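Local coordinates for protein C-X-C motif chemokine 13 (Homo sapiens, PDB 7JNY) that acts as a secreted CXC chemokine that attracts B-lymphocytes by binding the receptor CXCR5, and also binds heparin, at residues A[12-17]-A[43-48]; A[4-9]-A[29-34]; A[19-24]-A[60-65]. All blocks are in the same frame, centred on the assembly; numbering follows the deposited sequence.

The three contacts tie the N-terminal strand and the long loop after it to later parts of the chain. Along the chain their first segments come in the order 4-9, 12-17, 19-24, and their partners in the order 29-34, 43-48, 60-65, so every pair of contacts interleaves. Contacts 1 and 2 have centres about 10 Å apart and share the sheet, where strands 27-33 and 43-48 are antiparallel neighbours. Contact 3 lies about 13 Å from contact 1 and about 17 Å from contact 2, centre to centre. Contact 2 adds the N-terminal strand to the sheet of the chemokine fold, contact 1 holds the CXC motif on it, and contact 3 holds the loop after the motif to helix 61-72.

Contact 1. Residues A[12-17]-A[43-48]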
loop_
_atom_site.group_PDB
_atom_site.type_symbol
_atom_site.label_atom_id
_atom_site.label_comp_id
_atom_site.label_asym_id
_atom_site.label_seq_id
_atom_site.Cartn_x
_atom_site.Cartn_y
_atom_site.Cartn_z
ATOM N N CYS A 12 -7.633 10.356 8.563
ATOM C CA CYS A 12 -6.951 10.110 7.308
ATOM C C CYS A 12 -5.560 10.748 7.307
ATOM O O CYS A 12 -5.359 11.827 7.852
ATOM C CB CYS A 12 -7.751 10.657 6.126
ATOM S SG CYS A 12 -9.391 9.992 5.922
ATOM N N ARG A 13 -4.588 10.068 6.672
ATOM C CA ARG A 13 -3.254 10.643 6.534
ATOM C C ARG A 13 -3.023 11.306 5.184
ATOM O O ARG A 13 -2.120 12.139 5.066
ATOM C CB ARG A 13 -2.161 9.570 6.717
ATOM C CG ARG A 13 -2.243 8.699 7.950
ATOM C CD ARG A 13 -0.959 7.843 8.067
ATOM N NE ARG A 13 -1.004 6.937 9.211
ATOM C CZ ARG A 13 -0.091 6.011 9.479
ATOM N NH1 ARG A 13 0.998 5.862 8.726
ATOM N NH2 ARG A 13 -0.274 5.207 10.522
ATOM N N CYS A 14 -3.790 10.937 4.168
ATOM C CA CYS A 14 -3.561 11.387 2.799
ATOM C C CYS A 14 -4.556 12.463 2.395
ATOM O O CYS A 14 -5.740 12.371 2.695
ATOM C CB CYS A 14 -3.659 10.217 1.834
ATOM S SG CYS A 14 -2.517 8.887 2.210
ATOM N N VAL A 15 -4.062 13.465 1.688
ATOM C CA VAL A 15 -4.888 14.532 1.139
ATOM C C VAL A 15 -5.021 14.425 -0.367
ATOM O O VAL A 15 -5.733 15.227 -0.979
ATOM C CB VAL A 15 -4.339 15.911 1.544
ATOM C CG1 VAL A 15 -3.056 16.199 0.784
ATOM C CG2 VAL A 15 -5.372 16.961 1.294
ATOM N N GLN A 16 -4.354 13.461 -0.979
ATOM C CA GLN A 16 -4.451 13.214 -2.398
ATOM C C GLN A 16 -4.039 11.768 -2.592
ATOM O O GLN A 16 -3.466 11.148 -1.697
ATOM C CB GLN A 16 -3.581 14.202 -3.197
ATOM C CG GLN A 16 -2.278 14.571 -2.502
ATOM C CD GLN A 16 -1.137 15.012 -3.430
ATOM O OE1 GLN A 16 -1.214 14.915 -4.663
ATOM N NE2 GLN A 16 -0.068 15.504 -2.822
ATOM N N GLU A 17 -4.412 11.224 -3.737
ATOM C CA GLU A 17 -4.069 9.869 -4.150
ATOM C C GLU A 17 -3.409 9.975 -5.508
ATOM O O GLU A 17 -3.827 10.777 -6.343
ATOM C CB GLU A 17 -5.321 8.946 -4.243
ATOM C CG GLU A 17 -6.029 8.637 -2.916
ATOM C CD GLU A 17 -7.369 7.897 -3.107
ATOM O OE1 GLU A 17 -7.734 7.576 -4.261
ATOM O OE2 GLU A 17 -8.072 7.655 -2.097
ATOM N N GLU A 43 -6.501 3.765 2.847
ATOM C CA GLU A 43 -5.324 4.489 2.389
ATOM C C GLU A 43 -4.197 3.482 2.176
ATOM O O GLU A 43 -4.130 2.454 2.849
ATOM C CB GLU A 43 -4.907 5.572 3.371
ATOM C CG GLU A 43 -5.999 6.650 3.534
ATOM C CD GLU A 43 -5.512 7.866 4.310
ATOM O OE1 GLU A 43 -4.938 7.675 5.401
ATOM O OE2 GLU A 43 -5.713 8.974 3.837
ATOM N N ILE A 44 -3.350 3.753 1.189
ATOM C CA ILE A 44 -2.200 2.895 0.879
ATOM C C ILE A 44 -1.031 3.838 0.672
ATOM O O ILE A 44 -1.057 4.668 -0.247
ATOM C CB ILE A 44 -2.408 2.011 -0.356
ATOM C CG1 ILE A 44 -3.623 1.081 -0.187
ATOM C CG2 ILE A 44 -1.117 1.205 -0.620
ATOM C CD1 ILE A 44 -3.794 0.013 -1.286
ATOM N N ILE A 45 -0.024 3.747 1.533
ATOM C CA ILE A 45 1.117 4.655 1.486
ATOM C C ILE A 45 2.359 3.857 1.093
ATOM O O ILE A 45 2.702 2.866 1.750
ATOM C CB ILE A 45 1.320 5.364 2.823
ATOM C CG1 ILE A 45 0.011 6.100 3.196
ATOM C CG2 ILE A 45 2.481 6.311 2.726
ATOM C CD1 ILE A 45 0.026 6.700 4.566
ATOM N N VAL A 46 3.025 4.279 0.037
ATOM C CA VAL A 46 4.197 3.569 -0.498
ATOM C C VAL A 46 5.456 4.350 -0.165
ATOM O O VAL A 46 5.596 5.530 -0.536
ATOM C CB VAL A 46 4.079 3.357 -2.013
ATOM C CG1 VAL A 46 5.365 2.697 -2.551
ATOM C CG2 VAL A 46 2.858 2.519 -2.334
ATOM N N TRP A 47 6.387 3.689 0.525
ATOM C CA TRP A 47 7.670 4.292 0.879
ATOM C C TRP A 47 8.693 3.866 -0.145
ATOM O O TRP A 47 9.073 2.690 -0.190
ATOM C CB TRP A 47 8.113 3.877 2.274
ATOM C CG TRP A 47 7.208 4.396 3.279
ATOM C CD1 TRP A 47 5.874 4.140 3.385
ATOM C CD2 TRP A 47 7.527 5.331 4.295
ATOM N NE1 TRP A 47 5.347 4.832 4.446
ATOM C CE2 TRP A 47 6.345 5.578 5.017
ATOM C CE3 TRP A 47 8.708 5.979 4.681
ATOM C CZ2 TRP A 47 6.305 6.445 6.107
ATOM C CZ3 TRP A 47 8.669 6.837 5.762
ATOM C CH2 TRP A 47 7.474 7.064 6.462
ATOM N N LYS A 48 9.151 4.821 -0.943
ATOM C CA LYS A 48 10.036 4.516 -2.054
ATOM C C LYS A 48 11.499 4.600 -1.646
ATOM O O LYS A 48 11.867 5.244 -0.660
ATOM C CB LYS A 48 9.763 5.443 -3.243
ATOM C CG LYS A 48 8.454 5.086 -3.942
ATOM C CD LYS A 48 7.961 6.126 -4.944
ATOM C CE LYS A 48 8.969 6.486 -6.028
ATOM N NZ LYS A 48 8.403 7.546 -6.919
#
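Glu43 points its carboxylate at the backbone of the Cys12-Arg13-Cys14 stretch of loop and takes two consecutive amide N-H groups. With CG anti to its own carbonyl carbon (chi1 -63°) and the chain extended beyond it, the acid reaches from the strand to the loop. Glu43 OE1 offers its syn lone pair to Arg13 N at 2.7 Å in a nearly straight bond. Glu43 OE2 accepts from Cys14 N at 2.8 Å, also on the syn side but with the donor tilted out of the carboxylate plane, along a more bent path. The two oxygens thus fix the rotation of the carboxylate, and Glu43 OE2 also lies 3.1 Å from Cys14 CB and 3.5 Å from Cys12 CB.

The Arg13 side chain does not pair with the acid: its guanidinium plane stands 83° from the carboxylate, and Arg13 NE stays 5.5 Å from Glu43 OE1. Instead the extended arginine crosses Ile45 at about a right angle, Arg13 CD 3.8 Å from Ile45 CD1, and goes on to a cation-pi contact with Tyr6. Cys14 SG also packs on this isoleucine, 3.9 Å from Ile45 CG1. An alanine in place of Glu43 would probably leave the N-H groups of Arg13 and Cys14 without their acceptor and the loop less firmly fixed, held here mainly by its disulfides.

Cys12 and Cys14 continue into disulfides with Cys39 and Cys55, so covalent and hydrogen bonds converge on a few residues. Two cysteines separated by one residue, here Arg13, and each bonded to a later cysteine form the CXC motif that defines this chemokine family.

Contact 2. Residues A[4-9]-A[29-34]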
loop_
_atom_site.group_PDB
_atom_site.type_symbol
_atom_site.label_atom_id
_atom_site.label_comp_id
_atom_site.label_asym_id
_atom_site.label_seq_id
_atom_site.Cartn_x
_atom_site.Cartn_y
_atom_site.Cartn_z
ATOM N N GLU A 4 2.904 -3.243 5.874
ATOM C CA GLU A 4 2.362 -2.927 7.196
ATOM C C GLU A 4 0.865 -2.670 7.065
ATOM O O GLU A 4 0.455 -1.862 6.220
ATOM C CB GLU A 4 3.048 -1.679 7.759
ATOM C CG GLU A 4 4.517 -1.860 8.101
ATOM C CD GLU A 4 5.211 -0.537 8.436
ATOM O OE1 GLU A 4 4.524 0.494 8.579
ATOM O OE2 GLU A 4 6.465 -0.524 8.487
ATOM N N VAL A 5 0.050 -3.337 7.891
ATOM C CA VAL A 5 -1.388 -3.066 7.927
ATOM C C VAL A 5 -1.724 -2.512 9.305
ATOM O O VAL A 5 -1.476 -3.174 10.319
ATOM C CB VAL A 5 -2.223 -4.318 7.614
ATOM C CG1 VAL A 5 -3.689 -3.928 7.480
ATOM C CG2 VAL A 5 -1.745 -4.980 6.354
ATOM N N TYR A 6 -2.311 -1.318 9.330
ATOM C CA TYR A 6 -2.611 -0.588 10.553
ATOM C C TYR A 6 -4.096 -0.763 10.855
ATOM O O TYR A 6 -4.938 -0.216 10.155
ATOM C CB TYR A 6 -2.216 0.884 10.382
ATOM C CG TYR A 6 -0.734 1.063 10.469
ATOM C CD1 TYR A 6 0.065 0.917 9.326
ATOM C CD2 TYR A 6 -0.097 1.331 11.685
ATOM C CE1 TYR A 6 1.448 1.018 9.398
ATOM C CE2 TYR A 6 1.299 1.442 11.755
ATOM C CZ TYR A 6 2.061 1.287 10.595
ATOM O OH TYR A 6 3.436 1.399 10.644
ATOM N N TYR A 7 -4.415 -1.537 11.886
ATOM C CA TYR A 7 -5.803 -1.732 12.291
ATOM C C TYR A 7 -6.095 -0.758 13.423
ATOM O O TYR A 7 -6.190 -1.103 14.604
ATOM C CB TYR A 7 -6.049 -3.165 12.714
ATOM C CG TYR A 7 -5.788 -4.155 11.618
ATOM C CD1 TYR A 7 -6.772 -4.483 10.700
ATOM C CD2 TYR A 7 -4.566 -4.790 11.533
ATOM C CE1 TYR A 7 -6.529 -5.426 9.710
ATOM C CE2 TYR A 7 -4.300 -5.722 10.553
ATOM C CZ TYR A 7 -5.297 -6.031 9.653
ATOM O OH TYR A 7 -5.073 -6.961 8.674
ATOM N N THR A 8 -6.164 0.489 13.016
ATOM C CA THR A 8 -6.311 1.646 13.877
ATOM C C THR A 8 -7.547 2.398 13.411
ATOM O O THR A 8 -8.149 2.066 12.383
ATOM C CB THR A 8 -5.047 2.503 13.780
ATOM O OG1 THR A 8 -4.707 2.691 12.388
ATOM C CG2 THR A 8 -3.886 1.794 14.448
ATOM N N SER A 9 -7.950 3.388 14.196
ATOM C CA SER A 9 -9.120 4.196 13.874
ATOM C C SER A 9 -8.758 5.663 13.897
ATOM O O SER A 9 -9.430 6.490 14.517
ATOM C CB SER A 9 -10.266 3.951 14.855
ATOM O OG SER A 9 -10.725 2.625 14.759
ATOM N N ARG A 29 8.634 -0.010 1.682
ATOM C CA ARG A 29 7.532 -0.405 2.541
ATOM C C ARG A 29 6.227 -0.020 1.876
ATOM O O ARG A 29 6.150 1.019 1.204
ATOM C CB ARG A 29 7.503 0.308 3.886
ATOM C CG ARG A 29 8.629 0.162 4.845
ATOM C CD ARG A 29 8.061 0.655 6.182
ATOM N NE ARG A 29 8.419 2.052 6.412
ATOM C CZ ARG A 29 8.030 2.776 7.454
ATOM N NH1 ARG A 29 7.232 2.280 8.387
ATOM N NH2 ARG A 29 8.457 4.028 7.566
ATOM N N ILE A 30 5.179 -0.781 2.180
ATOM C CA ILE A 30 3.813 -0.389 1.834
ATOM C C ILE A 30 2.971 -0.418 3.103
ATOM O O ILE A 30 2.967 -1.421 3.821
ATOM C CB ILE A 30 3.199 -1.319 0.785
ATOM C CG1 ILE A 30 3.936 -1.208 -0.546
ATOM C CG2 ILE A 30 1.735 -1.005 0.601
ATOM C CD1 ILE A 30 3.784 -2.455 -1.378
ATOM N N GLN A 31 2.229 0.656 3.363
ATOM C CA GLN A 31 1.418 0.755 4.567
ATOM C C GLN A 31 -0.037 0.791 4.150
ATOM O O GLN A 31 -0.435 1.644 3.344
ATOM C CB GLN A 31 1.744 2.015 5.354
ATOM C CG GLN A 31 3.168 2.065 5.844
ATOM C CD GLN A 31 3.431 3.324 6.607
ATOM O OE1 GLN A 31 3.002 4.400 6.197
ATOM N NE2 GLN A 31 4.169 3.218 7.702
ATOM N N ILE A 32 -0.829 -0.121 4.680
ATOM C CA ILE A 32 -2.250 -0.181 4.357
ATOM C C ILE A 32 -3.016 0.204 5.604
ATOM O O ILE A 32 -2.815 -0.395 6.674
ATOM C CB ILE A 32 -2.665 -1.568 3.866
ATOM C CG1 ILE A 32 -1.888 -1.889 2.588
ATOM C CG2 ILE A 32 -4.134 -1.619 3.547
ATOM C CD1 ILE A 32 -2.315 -3.152 1.981
ATOM N N LEU A 33 -3.895 1.196 5.463
ATOM C CA LEU A 33 -4.788 1.597 6.545
ATOM C C LEU A 33 -6.217 1.356 6.105
ATOM O O LEU A 33 -6.795 2.196 5.388
ATOM C CB LEU A 33 -4.549 3.061 6.889
ATOM C CG LEU A 33 -3.105 3.316 7.316
ATOM C CD1 LEU A 33 -2.395 3.993 6.183
ATOM C CD2 LEU A 33 -3.058 4.161 8.577
ATOM N N PRO A 34 -6.808 0.219 6.468
ATOM C CA PRO A 34 -8.210 -0.004 6.154
ATOM C C PRO A 34 -9.060 1.122 6.710
ATOM O O PRO A 34 -8.738 1.746 7.717
ATOM C CB PRO A 34 -8.533 -1.340 6.815
ATOM C CG PRO A 34 -7.418 -1.636 7.717
ATOM C CD PRO A 34 -6.234 -0.837 7.310
HETATM O O HOH W 1 -6.645 1.857 9.572
HETATM O O HOH W 2 -9.980 1.969 10.443
#
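Glu4 lays its side chain beside that of Gln31, both pointing the same way from neighbouring strands. They belong to the parallel pair 2-5 and 27-33 at the edge of the mixed sheet, an N-terminal strand added beside the three antiparallel strands of the chemokine fold. Glu4 N gives its hydrogen to Ile30 O, Ile32 N to Glu4 O and Tyr6 N to Ile32 O, the regular bonding of parallel strands.

The Glu4 carboxylate collects three donors. Glu4 OE2 uses the syn lone pair for Arg29 NH1 at 2.9 Å, a salt bridge with the oxygen in the guanidinium plane. Gln31 NE2 reaches Glu4 OE1, also at 2.9 Å, while Gln31 OE1 accepts from Trp47 NE1. From the opposite face of the carboxylate plane comes Tyr6 OH, 2.5 Å from Glu4 OE1. With these partners around it, the acid is probably held as the carboxylate.

Tyr6 CB touches Leu33 CD2 at 3.8 Å, and the ring crosses Gln31 obliquely. On the face that carries Val5 and Ile32, away from Glu4 and Gln31, Val5 CG1 meets Pro34 CD at 4.0 Å. Tyr7, the centre of an inverse gamma turn, crosses the proline at about a right angle. Past the end of the strand pairing, one water bridges Tyr6 O to Pro34 O, and a second joins Thr8 O, 2.7 Å away, to the same proline oxygen.

Contact 3. Residues A[19-24]-A[60-65]; sequences SVFIPR and AEWIQR
Trp62 presents one face of its indole to the backbone of Phe21 and Ile22. The bond from CA to CB points from the first turn of the helix toward the loop, and CG lies between the backbone N and the carbonyl carbon (chi1 76°), the crowded position. Phe21 CA sits over that face as a CH-pi contact, 3.7 Å from the centroid of the five-membered ring of Trp62, and Ile22 N lies over the same face, also offset toward the rim.

The Phe21 side chain has CG anti to the backbone N (chi1 177°). Its ring turns an edge to the indole in an offset edge-to-face pair, planes at 78°, with Phe21 CD1 3.6 Å from Trp62 CB. Ile22 meets the far end of the indole, where Ile22 CB comes within 3.7 Å of Trp62 CH2 and CG1 lies slightly farther off.

At the indole edge, Trp62 NE1 gives a weak, bent hydrogen bond to Ser19 O at 3.1 Å, while Val20 O stands 3.2 Å from Trp62 NE1. Beside it, Ser19 CB comes 4.4 Å from Ala60 CB, the methyl of the N-cap residue of the helix.

The opposite face of the indole is covered by Ile63 CB from its own helix, and Ile63 packs on Ile44. Ile22 in turn touches Val46 and Lys48, so the loop after the CXC motif and the start of helix 61-72 both rest on strand 43-48.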
loop_
_atom_site.group_PDB
_atom_site.type_symbol
_atom_site.label_atom_id
_atom_site.label_comp_id
_atom_site.label_asym_id
_atom_site.label_seq_id
_atom_site.Cartn_x
_atom_site.Cartn_y
_atom_site.Cartn_z
ATOM N N SER A 19 -2.259 7.646 -8.904
ATOM C CA SER A 19 -2.454 6.370 -9.580
ATOM C C SER A 19 -1.225 5.961 -10.391
ATOM O O SER A 19 -1.241 4.915 -11.039
ATOM C CB SER A 19 -3.710 6.430 -10.442
ATOM O OG SER A 19 -3.639 7.549 -11.295
ATOM N N VAL A 20 -0.136 6.724 -10.295
ATOM C CA VAL A 20 1.046 6.491 -11.106
ATOM C C VAL A 20 1.712 5.195 -10.658
ATOM O O VAL A 20 1.874 4.939 -9.456
ATOM C CB VAL A 20 2.019 7.673 -11.000
ATOM C CG1 VAL A 20 3.312 7.360 -11.757
ATOM C CG2 VAL A 20 1.372 8.981 -11.484
ATOM N N PHE A 21 2.089 4.369 -11.632
ATOM C CA PHE A 21 2.756 3.092 -11.370
ATOM C C PHE A 21 4.057 3.297 -10.598
ATOM O O PHE A 21 4.854 4.175 -10.916
ATOM C CB PHE A 21 2.996 2.357 -12.697
ATOM C CG PHE A 21 3.741 1.053 -12.540
ATOM C CD1 PHE A 21 3.127 -0.060 -12.004
ATOM C CD2 PHE A 21 5.069 0.960 -12.946
ATOM C CE1 PHE A 21 3.830 -1.235 -11.836
ATOM C CE2 PHE A 21 5.769 -0.218 -12.784
ATOM C CZ PHE A 21 5.148 -1.318 -12.231
ATOM N N ILE A 22 4.253 2.505 -9.550
ATOM C CA ILE A 22 5.532 2.479 -8.850
ATOM C C ILE A 22 6.145 1.084 -8.984
ATOM O O ILE A 22 5.617 0.115 -8.403
ATOM C CB ILE A 22 5.374 2.831 -7.373
ATOM C CG1 ILE A 22 4.691 4.199 -7.180
ATOM C CG2 ILE A 22 6.735 2.926 -6.698
ATOM C CD1 ILE A 22 4.500 4.539 -5.712
ATOM N N PRO A 23 7.262 0.929 -9.696
ATOM C CA PRO A 23 7.837 -0.414 -9.863
ATOM C C PRO A 23 8.188 -1.022 -8.516
ATOM O O PRO A 23 8.719 -0.349 -7.635
ATOM C CB PRO A 23 9.092 -0.167 -10.705
ATOM C CG PRO A 23 8.884 1.140 -11.371
ATOM C CD PRO A 23 7.926 1.940 -10.536
ATOM N N ARG A 24 7.922 -2.324 -8.368
ATOM C CA ARG A 24 8.131 -2.958 -7.076
ATOM C C ARG A 24 9.562 -2.787 -6.585
ATOM O O ARG A 24 9.786 -2.686 -5.375
ATOM C CB ARG A 24 7.767 -4.438 -7.143
ATOM C CG ARG A 24 7.468 -5.008 -5.774
ATOM C CD ARG A 24 7.781 -6.489 -5.703
ATOM N NE ARG A 24 9.145 -6.783 -6.126
ATOM C CZ ARG A 24 10.243 -6.403 -5.475
ATOM N NH1 ARG A 24 10.180 -5.707 -4.344
ATOM N NH2 ARG A 24 11.437 -6.726 -5.972
ATOM N N ALA A 60 -6.347 1.585 -8.005
ATOM C CA ALA A 60 -5.484 1.546 -9.175
ATOM C C ALA A 60 -5.185 0.092 -9.512
ATOM O O ALA A 60 -4.942 -0.742 -8.615
ATOM C CB ALA A 60 -4.193 2.321 -8.927
ATOM N N GLU A 61 -5.270 -0.237 -10.807
ATOM C CA GLU A 61 -5.091 -1.631 -11.183
ATOM C C GLU A 61 -3.752 -2.147 -10.697
ATOM O O GLU A 61 -3.664 -3.264 -10.174
ATOM C CB GLU A 61 -5.206 -1.815 -12.698
ATOM C CG GLU A 61 -5.366 -3.282 -13.127
ATOM C CD GLU A 61 -6.044 -3.450 -14.493
ATOM O OE1 GLU A 61 -6.413 -2.430 -15.116
ATOM O OE2 GLU A 61 -6.175 -4.607 -14.957
ATOM N N TRP A 62 -2.699 -1.341 -10.851
ATOM C CA TRP A 62 -1.354 -1.849 -10.588
ATOM C C TRP A 62 -1.170 -2.163 -9.116
ATOM O O TRP A 62 -0.453 -3.111 -8.769
ATOM C CB TRP A 62 -0.306 -0.856 -11.085
ATOM C CG TRP A 62 -0.104 0.355 -10.251
ATOM C CD1 TRP A 62 -0.637 1.595 -10.462
ATOM C CD2 TRP A 62 0.691 0.464 -9.062
ATOM N NE1 TRP A 62 -0.215 2.467 -9.491
ATOM C CE2 TRP A 62 0.597 1.796 -8.616
ATOM C CE3 TRP A 62 1.471 -0.429 -8.336
ATOM C CZ2 TRP A 62 1.251 2.241 -7.475
ATOM C CZ3 TRP A 62 2.116 0.011 -7.201
ATOM C CH2 TRP A 62 2.005 1.337 -6.780
ATOM N N ILE A 63 -1.842 -1.428 -8.242
ATOM C CA ILE A 63 -1.674 -1.737 -6.837
ATOM C C ILE A 63 -2.504 -2.962 -6.473
ATOM O O ILE A 63 -2.062 -3.790 -5.683
ATOM C CB ILE A 63 -2.002 -0.516 -5.952
ATOM C CG1 ILE A 63 -1.583 -0.859 -4.533
ATOM C CG2 ILE A 63 -3.479 -0.212 -5.976
ATOM C CD1 ILE A 63 -0.190 -0.372 -4.180
ATOM N N GLN A 64 -3.675 -3.131 -7.078
ATOM C CA GLN A 64 -4.463 -4.332 -6.841
ATOM C C GLN A 64 -3.710 -5.585 -7.281
ATOM O O GLN A 64 -3.672 -6.589 -6.566
ATOM C CB GLN A 64 -5.784 -4.214 -7.582
ATOM C CG GLN A 64 -6.616 -3.056 -7.056
ATOM C CD GLN A 64 -8.088 -3.269 -7.251
ATOM O OE1 GLN A 64 -8.506 -3.975 -8.166
ATOM N NE2 GLN A 64 -8.894 -2.648 -6.396
ATOM N N ARG A 65 -3.108 -5.537 -8.464
ATOM C CA ARG A 65 -2.348 -6.688 -8.953
ATOM C C ARG A 65 -1.187 -6.976 -8.021
ATOM O O ARG A 65 -0.945 -8.130 -7.650
ATOM C CB ARG A 65 -1.871 -6.413 -10.356
ATOM C CG ARG A 65 -3.037 -6.187 -11.298
ATOM C CD ARG A 65 -2.606 -6.240 -12.725
ATOM N NE ARG A 65 -2.379 -7.641 -13.033
ATOM C CZ ARG A 65 -2.719 -8.221 -14.170
ATOM N NH1 ARG A 65 -3.264 -7.529 -15.160
ATOM N NH2 ARG A 65 -2.531 -9.531 -14.306
#